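Long-range contacts in mitochondrial association factor 1 (Toxoplasma gondii, PDB 6BXS), which is encoded at a parasite locus needed for direct manipulation of host mitochondria and is built around a macro domain, although its own biochemical activity remains uncertain: residues Thr52-Val60 with Leu86-Glu95; Ser117-Val127 with Gly145-Val156. One frame throughout, in Å; residues are numbered along the deposited sequence.

Both interactions involve one flank of the macro domain, and their centres lie about 11 Å apart. Interaction 2 is the buried one: it pairs strands 120-126 and 147-152 within the mixed sheet, through a backbone ladder with mainly apolar packing and one buried serine-histidine pair. Interaction 1 is only partly buried and lies farther from the middle of the chain; there a loop without regular structure meets helix 83-103, and two side-chain amides, one through a weak bond, and one serine hydroxyl of the helix bond to loop backbone atoms. The helix is common ground: Gln94 OE1 is 2.6 Å from His150 NE2, a probable hydrogen bond, while Ile93 CD1 packs against Phe120 CD2 at 3.7 Å.

Interaction 1 (Thr52-Val60 with Leu86-Glu95); sequences TYGLFIGGV and LSAESQEIQE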
loop_
_atom_site.group_PDB
_atom_site.type_symbol
_atom_site.label_atom_id
_atom_site.label_comp_id
_atom_site.label_asym_id
_atom_site.label_seq_id
_atom_site.Cartn_x
_atom_site.Cartn_y
_atom_site.Cartn_z
ATOM N N THR A 52 -1.135 4.746 9.001
ATOM C CA THR A 52 -0.719 5.079 10.356
ATOM C C THR A 52 -0.989 3.902 11.287
ATOM O O THR A 52 -1.809 3.037 10.989
ATOM C CB THR A 52 -1.464 6.317 10.881
ATOM O OG1 THR A 52 -2.870 6.052 10.875
ATOM C CG2 THR A 52 -1.177 7.534 10.009
ATOM N N TYR A 53 -0.302 3.883 12.422
ATOM C CA TYR A 53 -0.468 2.819 13.404
ATOM C C TYR A 53 -1.864 2.840 14.027
ATOM O O TYR A 53 -2.323 1.833 14.567
ATOM C CB TYR A 53 0.608 2.942 14.484
ATOM C CG TYR A 53 2.010 2.919 13.912
ATOM C CD1 TYR A 53 2.483 1.794 13.248
ATOM C CD2 TYR A 53 2.854 4.018 14.021
ATOM C CE1 TYR A 53 3.755 1.760 12.711
ATOM C CE2 TYR A 53 4.133 3.993 13.487
ATOM C CZ TYR A 53 4.577 2.861 12.831
ATOM O OH TYR A 53 5.844 2.824 12.296
ATOM N N GLY A 54 -2.538 3.983 13.933
ATOM C CA GLY A 54 -3.902 4.115 14.418
ATOM C C GLY A 54 -4.948 3.754 13.375
ATOM O O GLY A 54 -6.142 3.746 13.671
ATOM N N LEU A 55 -4.496 3.480 12.153
ATOM C CA LEU A 55 -5.346 2.942 11.084
ATOM C C LEU A 55 -6.395 3.918 10.537
ATOM O O LEU A 55 -7.428 3.483 10.031
ATOM C CB LEU A 55 -6.063 1.675 11.566
ATOM C CG LEU A 55 -5.217 0.582 12.222
ATOM C CD1 LEU A 55 -6.098 -0.613 12.570
ATOM C CD2 LEU A 55 -4.070 0.161 11.319
ATOM N N PHE A 56 -6.132 5.220 10.612
ATOM C CA PHE A 56 -7.052 6.211 10.048
ATOM C C PHE A 56 -6.553 6.728 8.698
ATOM O O PHE A 56 -5.351 6.756 8.441
ATOM C CB PHE A 56 -7.236 7.391 11.004
ATOM C CG PHE A 56 -6.046 8.299 11.073
ATOM C CD1 PHE A 56 -5.908 9.354 10.187
ATOM C CD2 PHE A 56 -5.063 8.095 12.021
ATOM C CE1 PHE A 56 -4.808 10.183 10.243
ATOM C CE2 PHE A 56 -3.961 8.923 12.077
ATOM C CZ PHE A 56 -3.835 9.969 11.191
ATOM N N ILE A 57 -7.488 7.146 7.851
ATOM C CA ILE A 57 -7.162 7.836 6.611
ATOM C C ILE A 57 -7.316 9.339 6.821
ATOM O O ILE A 57 -8.420 9.838 7.038
ATOM C CB ILE A 57 -8.053 7.366 5.446
ATOM C CG1 ILE A 57 -7.743 5.904 5.114
ATOM C CG2 ILE A 57 -7.830 8.241 4.211
ATOM C CD1 ILE A 57 -8.728 5.258 4.164
ATOM N N GLY A 58 -6.197 10.051 6.750
ATOM C CA GLY A 58 -6.170 11.475 7.030
ATOM C C GLY A 58 -4.769 11.907 7.408
ATOM O O GLY A 58 -3.793 11.235 7.069
ATOM N N GLY A 59 -4.668 13.029 8.111
ATOM C CA GLY A 59 -3.397 13.475 8.648
ATOM C C GLY A 59 -2.461 14.071 7.615
ATOM O O GLY A 59 -2.871 14.888 6.789
ATOM N N VAL A 60 -1.201 13.647 7.664
ATOM C CA VAL A 60 -0.140 14.240 6.854
ATOM C C VAL A 60 0.536 13.210 5.953
ATOM O O VAL A 60 0.189 12.030 5.969
ATOM C CB VAL A 60 0.928 14.898 7.752
ATOM C CG1 VAL A 60 0.294 15.991 8.603
ATOM C CG2 VAL A 60 1.600 13.855 8.641
ATOM N N LEU A 86 -14.183 10.938 7.615
ATOM C CA LEU A 86 -13.347 9.967 6.922
ATOM C C LEU A 86 -12.338 9.325 7.867
ATOM O O LEU A 86 -12.113 8.115 7.814
ATOM C CB LEU A 86 -12.621 10.640 5.754
ATOM C CG LEU A 86 -11.585 9.798 5.006
ATOM C CD1 LEU A 86 -12.181 8.491 4.517
ATOM C CD2 LEU A 86 -11.019 10.595 3.841
ATOM N N SER A 87 -11.731 10.142 8.722
ATOM C CA SER A 87 -10.757 9.653 9.690
ATOM C C SER A 87 -11.376 8.621 10.619
ATOM O O SER A 87 -10.831 7.537 10.805
ATOM C CB SER A 87 -10.185 10.810 10.512
ATOM O OG SER A 87 -9.123 11.449 9.828
ATOM N N ALA A 88 -12.521 8.963 11.198
ATOM C CA ALA A 88 -13.180 8.088 12.157
ATOM C C ALA A 88 -13.730 6.830 11.491
ATOM O O ALA A 88 -13.580 5.728 12.019
ATOM C CB ALA A 88 -14.297 8.836 12.870
ATOM N N GLU A 89 -14.364 6.989 10.335
ATOM C CA GLU A 89 -15.005 5.855 9.675
ATOM C C GLU A 89 -13.972 4.846 9.176
ATOM O O GLU A 89 -14.105 3.645 9.411
ATOM C CB GLU A 89 -15.873 6.320 8.509
ATOM C CG GLU A 89 -16.947 5.307 8.134
ATOM C CD GLU A 89 -17.540 5.537 6.759
ATOM O OE1 GLU A 89 -16.850 6.106 5.887
ATOM O OE2 GLU A 89 -18.706 5.143 6.549
ATOM N N SER A 90 -12.954 5.343 8.478
ATOM C CA SER A 90 -11.869 4.496 7.990
ATOM C C SER A 90 -11.216 3.764 9.153
ATOM O O SER A 90 -10.903 2.576 9.070
ATOM C CB SER A 90 -10.828 5.332 7.247
ATOM O OG SER A 90 -10.250 6.303 8.105
ATOM N N GLN A 91 -11.020 4.496 10.244
ATOM C CA GLN A 91 -10.442 3.951 11.463
ATOM C C GLN A 91 -11.301 2.820 12.032
ATOM O O GLN A 91 -10.788 1.751 12.359
ATOM C CB GLN A 91 -10.271 5.074 12.488
ATOM C CG GLN A 91 -9.566 4.685 13.768
ATOM C CD GLN A 91 -9.243 5.896 14.625
ATOM O OE1 GLN A 91 -10.141 6.634 15.034
ATOM N NE2 GLN A 91 -7.959 6.119 14.888
ATOM N N GLU A 92 -12.606 3.055 12.133
ATOM C CA GLU A 92 -13.530 2.052 12.656
ATOM C C GLU A 92 -13.533 0.774 11.819
ATOM O O GLU A 92 -13.405 -0.327 12.353
ATOM C CB GLU A 92 -14.948 2.620 12.719
ATOM C CG GLU A 92 -15.193 3.555 13.892
ATOM C CD GLU A 92 -16.574 4.183 13.860
ATOM O OE1 GLU A 92 -17.156 4.290 12.760
ATOM O OE2 GLU A 92 -17.079 4.565 14.938
ATOM N N ILE A 93 -13.686 0.929 10.508
ATOM C CA ILE A 93 -13.742 -0.215 9.604
ATOM C C ILE A 93 -12.460 -1.039 9.649
ATOM O O ILE A 93 -12.507 -2.267 9.695
ATOM C CB ILE A 93 -14.001 0.240 8.153
ATOM C CG1 ILE A 93 -15.426 0.785 8.023
ATOM C CG2 ILE A 93 -13.789 -0.917 7.175
ATOM C CD1 ILE A 93 -15.715 1.472 6.701
ATOM N N GLN A 94 -11.316 -0.363 9.627
ATOM C CA GLN A 94 -10.033 -1.049 9.535
ATOM C C GLN A 94 -9.604 -1.667 10.868
ATOM O O GLN A 94 -8.900 -2.676 10.883
ATOM C CB GLN A 94 -8.967 -0.084 9.009
ATOM C CG GLN A 94 -9.217 0.315 7.551
ATOM C CD GLN A 94 -8.075 1.089 6.911
ATOM O OE1 GLN A 94 -7.901 1.049 5.693
ATOM N NE2 GLN A 94 -7.301 1.804 7.721
ATOM N N GLU A 95 -10.036 -1.083 11.983
ATOM C CA GLU A 95 -9.811 -1.703 13.287
ATOM C C GLU A 95 -10.550 -3.036 13.390
ATOM O O GLU A 95 -9.983 -4.038 13.825
ATOM C CB GLU A 95 -10.265 -0.781 14.423
ATOM C CG GLU A 95 -9.272 0.304 14.792
ATOM C CD GLU A 95 -9.706 1.090 16.014
ATOM O OE1 GLU A 95 -9.624 0.541 17.133
ATOM O OE2 GLU A 95 -10.137 2.253 15.859
HETATM O O HOH W 1 -9.704 12.172 6.869
#
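Ile57 overlaps Ser90 with its CG1-CD1 branch, CD1 lying 3.7 Å from Ser90 CB, while its other branch crosses Leu86, with Ile57 CG2 4.0 Å from Leu86 CD2. The contact joins the loop that follows strand 45-50 of the macro-domain sheet to helix 83-103. Ser90 turns its hydroxyl between the backbone N and the carbonyl carbon (chi1 61°), a torsion that lets it do two jobs: OG donates to Leu86 O one helical turn back (2.6 Å) and accepts from Ile57 N (2.9 Å). Two glutamines continue the line along the helix. The extended Gln91 chain carries NE2 to Gly54 O at 3.2 Å, with a nearly straight N-H (165°); the oxygen lies in the plane of the amide, but the donor stands 40° above the carbonyl plane. Gln94 NE2 makes a weak, bent bond to Leu55 O, while OE1 of the same amide pairs with His150 of the sheet. Beyond it, Leu55 CD1 rests on the helix backbone, 3.9 Å from Glu95 CA. Phe56 places CB over Ser87 O, and its ring leads away from the helix. At the outer end one water donates to Ile57 O (2.7 Å) and accepts from Ser87 OG.

Interaction 2 (Ser117-Val127 with Gly145-Val156); sequences SRVFARSFAYV and GATFLHILKPEV
Phe120 sets its ring beside the imidazole of His150, with Phe120 CE1 over one face of the imidazole, 3.8 Å above the plane and displaced toward its rim. The planes meet at 39°, an oblique arrangement. With CG anti to the carbonyl carbon (chi1 -54°), the Phe120 ring runs alongside Leu152, and Val119 CG1 sits over the centre of one of its faces. These residues lie where strand 120-126 enters its antiparallel pairing with strand 147-152 in the macro-domain sheet. A classic beta bulge shifts the register here: Ala121 N and Arg122 N both donate to Ile151 O, the longer bond from Arg122 N measuring 3.3 Å.

Beyond the bulge the side chains alternate. Toward helix 83-103, Ser123 OG meets the in-plane edge of His150, 3.0 Å from ND1, and also bonds Ser113; next along, Ala125 CB touches Phe148 CD2 at 3.6 Å. Toward helix 179-202, Phe124 lies side by side with Leu149 and turns a ring edge to the backbone, its CD1 3.3 Å from Leu149 O; Ile151 CD1 is near the same ring's rim, and Tyr200 meets it edge-to-face.

Lys153 follows a different path. Its chain bends at chi3 (101°), and the methylenes lie along the backbone of residues 118-121, with CG 3.6 Å from Ala121 N and CD 3.3 Å from Arg118 O, before NZ bonds Gly114 O.

Apolar groups thus make up much of both faces of the pair, while the polar ends are carried to defined partners. His150 is the clearest case: bonds between ND1 and Ser123 and between NE2 and Gln94, together with Phe120 over a face, would fix the rotation of the buried imidazole.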
loop_
_atom_site.group_PDB
_atom_site.type_symbol
_atom_site.label_atom_id
_atom_site.label_comp_id
_atom_site.label_asym_id
_atom_site.label_seq_id
_atom_site.Cartn_x
_atom_site.Cartn_y
_atom_site.Cartn_z
ATOM N N SER A 117 -21.605 2.875 4.618
ATOM C CA SER A 117 -20.625 3.915 4.309
ATOM C C SER A 117 -20.970 4.663 3.027
ATOM O O SER A 117 -21.625 4.118 2.140
ATOM C CB SER A 117 -19.224 3.311 4.185
ATOM O OG SER A 117 -18.262 4.317 3.907
ATOM N N ARG A 118 -20.520 5.913 2.943
ATOM C CA ARG A 118 -20.664 6.711 1.728
ATOM C C ARG A 118 -19.348 6.736 0.953
ATOM O O ARG A 118 -19.289 7.240 -0.170
ATOM C CB ARG A 118 -21.095 8.144 2.058
ATOM C CG ARG A 118 -22.150 8.264 3.149
ATOM C CD ARG A 118 -23.195 9.312 2.792
ATOM N NE ARG A 118 -23.943 9.777 3.960
ATOM C CZ ARG A 118 -23.735 10.932 4.593
ATOM N NH1 ARG A 118 -22.796 11.778 4.184
ATOM N NH2 ARG A 118 -24.478 11.247 5.645
ATOM N N VAL A 119 -18.299 6.190 1.563
ATOM C CA VAL A 119 -16.957 6.227 0.992
ATOM C C VAL A 119 -16.553 4.871 0.424
ATOM O O VAL A 119 -16.103 4.775 -0.718
ATOM C CB VAL A 119 -15.920 6.660 2.051
ATOM C CG1 VAL A 119 -14.504 6.571 1.495
ATOM C CG2 VAL A 119 -16.216 8.076 2.537
ATOM N N PHE A 120 -16.714 3.828 1.235
ATOM C CA PHE A 120 -16.256 2.490 0.877
ATOM C C PHE A 120 -17.408 1.584 0.459
ATOM O O PHE A 120 -18.393 1.451 1.182
ATOM C CB PHE A 120 -15.506 1.864 2.052
ATOM C CG PHE A 120 -14.389 2.719 2.576
ATOM C CD1 PHE A 120 -13.203 2.833 1.873
ATOM C CD2 PHE A 120 -14.523 3.406 3.772
ATOM C CE1 PHE A 120 -12.172 3.618 2.349
ATOM C CE2 PHE A 120 -13.494 4.192 4.253
ATOM C CZ PHE A 120 -12.318 4.298 3.541
ATOM N N ALA A 121 -17.272 0.964 -0.709
ATOM C CA ALA A 121 -18.262 0.013 -1.209
ATOM C C ALA A 121 -18.078 -1.354 -0.559
ATOM O O ALA A 121 -19.047 -2.019 -0.193
ATOM C CB ALA A 121 -18.162 -0.109 -2.719
ATOM N N ARG A 122 -16.823 -1.772 -0.441
ATOM C CA ARG A 122 -16.490 -3.036 0.200
ATOM C C ARG A 122 -15.066 -2.967 0.730
ATOM O O ARG A 122 -14.212 -2.307 0.136
ATOM C CB ARG A 122 -16.649 -4.197 -0.779
ATOM C CG ARG A 122 -16.810 -5.545 -0.102
ATOM C CD ARG A 122 -17.655 -6.479 -0.935
ATOM N NE ARG A 122 -18.054 -7.670 -0.183
ATOM C CZ ARG A 122 -19.291 -7.944 0.229
ATOM N NH1 ARG A 122 -20.304 -7.126 -0.034
ATOM N NH2 ARG A 122 -19.519 -9.061 0.908
ATOM N N SER A 123 -14.818 -3.640 1.850
ATOM C CA SER A 123 -13.535 -3.536 2.538
ATOM C C SER A 123 -12.975 -4.901 2.904
ATOM O O SER A 123 -13.696 -5.773 3.392
ATOM C CB SER A 123 -13.679 -2.678 3.795
ATOM O OG SER A 123 -14.154 -1.386 3.468
ATOM N N PHE A 124 -11.676 -5.065 2.672
ATOM C CA PHE A 124 -10.986 -6.325 2.906
ATOM C C PHE A 124 -9.786 -6.105 3.814
ATOM O O PHE A 124 -9.314 -4.980 3.965
ATOM C CB PHE A 124 -10.522 -6.943 1.582
ATOM C CG PHE A 124 -11.628 -7.176 0.592
ATOM C CD1 PHE A 124 -12.151 -6.127 -0.146
ATOM C CD2 PHE A 124 -12.135 -8.448 0.386
ATOM C CE1 PHE A 124 -13.166 -6.342 -1.062
ATOM C CE2 PHE A 124 -13.147 -8.668 -0.528
ATOM C CZ PHE A 124 -13.662 -7.616 -1.253
ATOM N N ALA A 125 -9.291 -7.184 4.409
ATOM C CA ALA A 125 -8.059 -7.132 5.183
ATOM C C ALA A 125 -7.313 -8.460 5.097
ATOM O O ALA A 125 -7.900 -9.500 4.798
ATOM C CB ALA A 125 -8.348 -6.776 6.624
ATOM N N TYR A 126 -6.014 -8.411 5.371
ATOM C CA TYR A 126 -5.142 -9.568 5.226
ATOM C C TYR A 126 -3.853 -9.321 5.998
ATOM O O TYR A 126 -3.257 -8.249 5.886
ATOM C CB TYR A 126 -4.854 -9.825 3.739
ATOM C CG TYR A 126 -3.922 -10.984 3.430
ATOM C CD1 TYR A 126 -2.547 -10.872 3.613
ATOM C CD2 TYR A 126 -4.413 -12.175 2.916
ATOM C CE1 TYR A 126 -1.696 -11.924 3.321
ATOM C CE2 TYR A 126 -3.568 -13.232 2.617
ATOM C CZ TYR A 126 -2.212 -13.100 2.821
ATOM O OH TYR A 126 -1.367 -14.147 2.524
ATOM N N VAL A 127 -3.441 -10.299 6.797
ATOM C CA VAL A 127 -2.134 -10.262 7.444
ATOM C C VAL A 127 -1.386 -11.562 7.191
ATOM O O VAL A 127 -1.944 -12.648 7.323
ATOM C CB VAL A 127 -2.237 -10.028 8.970
ATOM C CG1 VAL A 127 -2.584 -8.580 9.265
ATOM C CG2 VAL A 127 -3.241 -10.977 9.606
ATOM N N GLY A 145 2.205 -4.556 9.477
ATOM C CA GLY A 145 1.917 -5.669 8.592
ATOM C C GLY A 145 0.443 -5.765 8.244
ATOM O O GLY A 145 0.056 -6.530 7.360
ATOM N N ALA A 146 -0.385 -4.997 8.946
ATOM C CA ALA A 146 -1.812 -4.957 8.659
ATOM C C ALA A 146 -2.039 -4.352 7.282
ATOM O O ALA A 146 -1.576 -3.248 7.002
ATOM C CB ALA A 146 -2.552 -4.160 9.720
ATOM N N THR A 147 -2.751 -5.083 6.429
ATOM C CA THR A 147 -3.007 -4.649 5.062
ATOM C C THR A 147 -4.501 -4.679 4.763
ATOM O O THR A 147 -5.174 -5.681 5.002
ATOM C CB THR A 147 -2.265 -5.532 4.041
ATOM O OG1 THR A 147 -0.858 -5.500 4.315
ATOM C CG2 THR A 147 -2.514 -5.040 2.622
ATOM N N PHE A 148 -5.005 -3.569 4.233
ATOM C CA PHE A 148 -6.413 -3.438 3.895
ATOM C C PHE A 148 -6.578 -3.127 2.411
ATOM O O PHE A 148 -5.714 -2.500 1.802
ATOM C CB PHE A 148 -7.061 -2.343 4.746
ATOM C CG PHE A 148 -6.791 -2.487 6.217
ATOM C CD1 PHE A 148 -5.691 -1.875 6.793
ATOM C CD2 PHE A 148 -7.629 -3.242 7.018
ATOM C CE1 PHE A 148 -5.434 -2.010 8.141
ATOM C CE2 PHE A 148 -7.377 -3.382 8.370
ATOM C CZ PHE A 148 -6.280 -2.765 8.933
ATOM N N LEU A 149 -7.689 -3.582 1.842
ATOM C CA LEU A 149 -8.035 -3.296 0.456
ATOM C C LEU A 149 -9.483 -2.822 0.402
ATOM O O LEU A 149 -10.377 -3.492 0.918
ATOM C CB LEU A 149 -7.829 -4.536 -0.421
ATOM C CG LEU A 149 -7.854 -4.347 -1.941
ATOM C CD1 LEU A 149 -7.105 -5.485 -2.623
ATOM C CD2 LEU A 149 -9.280 -4.268 -2.473
ATOM N N HIS A 150 -9.709 -1.667 -0.219
ATOM C CA HIS A 150 -11.041 -1.069 -0.275
ATOM C C HIS A 150 -11.495 -0.822 -1.707
ATOM O O HIS A 150 -10.759 -0.253 -2.512
ATOM C CB HIS A 150 -11.073 0.261 0.485
ATOM C CG HIS A 150 -10.623 0.164 1.910
ATOM N ND1 HIS A 150 -11.432 -0.322 2.914
ATOM C CD2 HIS A 150 -9.457 0.514 2.501
ATOM C CE1 HIS A 150 -10.777 -0.280 4.062
ATOM N NE2 HIS A 150 -9.578 0.223 3.837
ATOM N N ILE A 151 -12.713 -1.253 -2.014
ATOM C CA ILE A 151 -13.391 -0.819 -3.226
ATOM C C ILE A 151 -14.149 0.461 -2.898
ATOM O O ILE A 151 -15.075 0.449 -2.092
ATOM C CB ILE A 151 -14.365 -1.881 -3.767
ATOM C CG1 ILE A 151 -13.633 -3.208 -3.981
ATOM C CG2 ILE A 151 -15.000 -1.395 -5.068
ATOM C CD1 ILE A 151 -14.519 -4.335 -4.475
ATOM N N LEU A 152 -13.746 1.563 -3.521
ATOM C CA LEU A 152 -14.354 2.860 -3.254
ATOM C C LEU A 152 -15.677 3.015 -3.991
ATOM O O LEU A 152 -15.862 2.467 -5.077
ATOM C CB LEU A 152 -13.399 3.984 -3.660
ATOM C CG LEU A 152 -12.056 4.032 -2.929
ATOM C CD1 LEU A 152 -11.158 5.083 -3.561
ATOM C CD2 LEU A 152 -12.248 4.316 -1.447
ATOM N N LYS A 153 -16.600 3.765 -3.394
ATOM C CA LYS A 153 -17.859 4.072 -4.062
ATOM C C LYS A 153 -17.573 5.019 -5.225
ATOM O O LYS A 153 -16.571 5.736 -5.208
ATOM C CB LYS A 153 -18.867 4.694 -3.093
ATOM C CG LYS A 153 -19.191 3.831 -1.881
ATOM C CD LYS A 153 -20.458 4.305 -1.190
ATOM C CE LYS A 153 -21.654 3.440 -1.562
ATOM N NZ LYS A 153 -21.686 2.175 -0.778
ATOM N N PRO A 154 -18.448 5.022 -6.246
ATOM C CA PRO A 154 -18.214 5.864 -7.426
ATOM C C PRO A 154 -18.082 7.347 -7.094
ATOM O O PRO A 154 -17.409 8.080 -7.816
ATOM C CB PRO A 154 -19.458 5.614 -8.288
ATOM C CG PRO A 154 -19.976 4.296 -7.842
ATOM C CD PRO A 154 -19.674 4.216 -6.380
ATOM N N GLU A 155 -18.710 7.782 -6.007
ATOM C CA GLU A 155 -18.750 9.206 -5.690
ATOM C C GLU A 155 -17.498 9.697 -4.957
ATOM O O GLU A 155 -17.400 10.879 -4.632
ATOM C CB GLU A 155 -19.987 9.535 -4.858
ATOM C CG GLU A 155 -21.305 9.142 -5.511
ATOM C CD GLU A 155 -21.664 7.682 -5.298
ATOM O OE1 GLU A 155 -20.823 6.920 -4.775
ATOM O OE2 GLU A 155 -22.797 7.297 -5.656
ATOM N N VAL A 156 -16.548 8.798 -4.698
ATOM C CA VAL A 156 -15.249 9.194 -4.151
ATOM C C VAL A 156 -14.104 8.620 -4.986
ATOM O O VAL A 156 -12.939 8.696 -4.595
ATOM C CB VAL A 156 -15.078 8.742 -2.684
ATOM C CG1 VAL A 156 -16.212 9.281 -1.825
ATOM C CG2 VAL A 156 -15.005 7.227 -2.584
#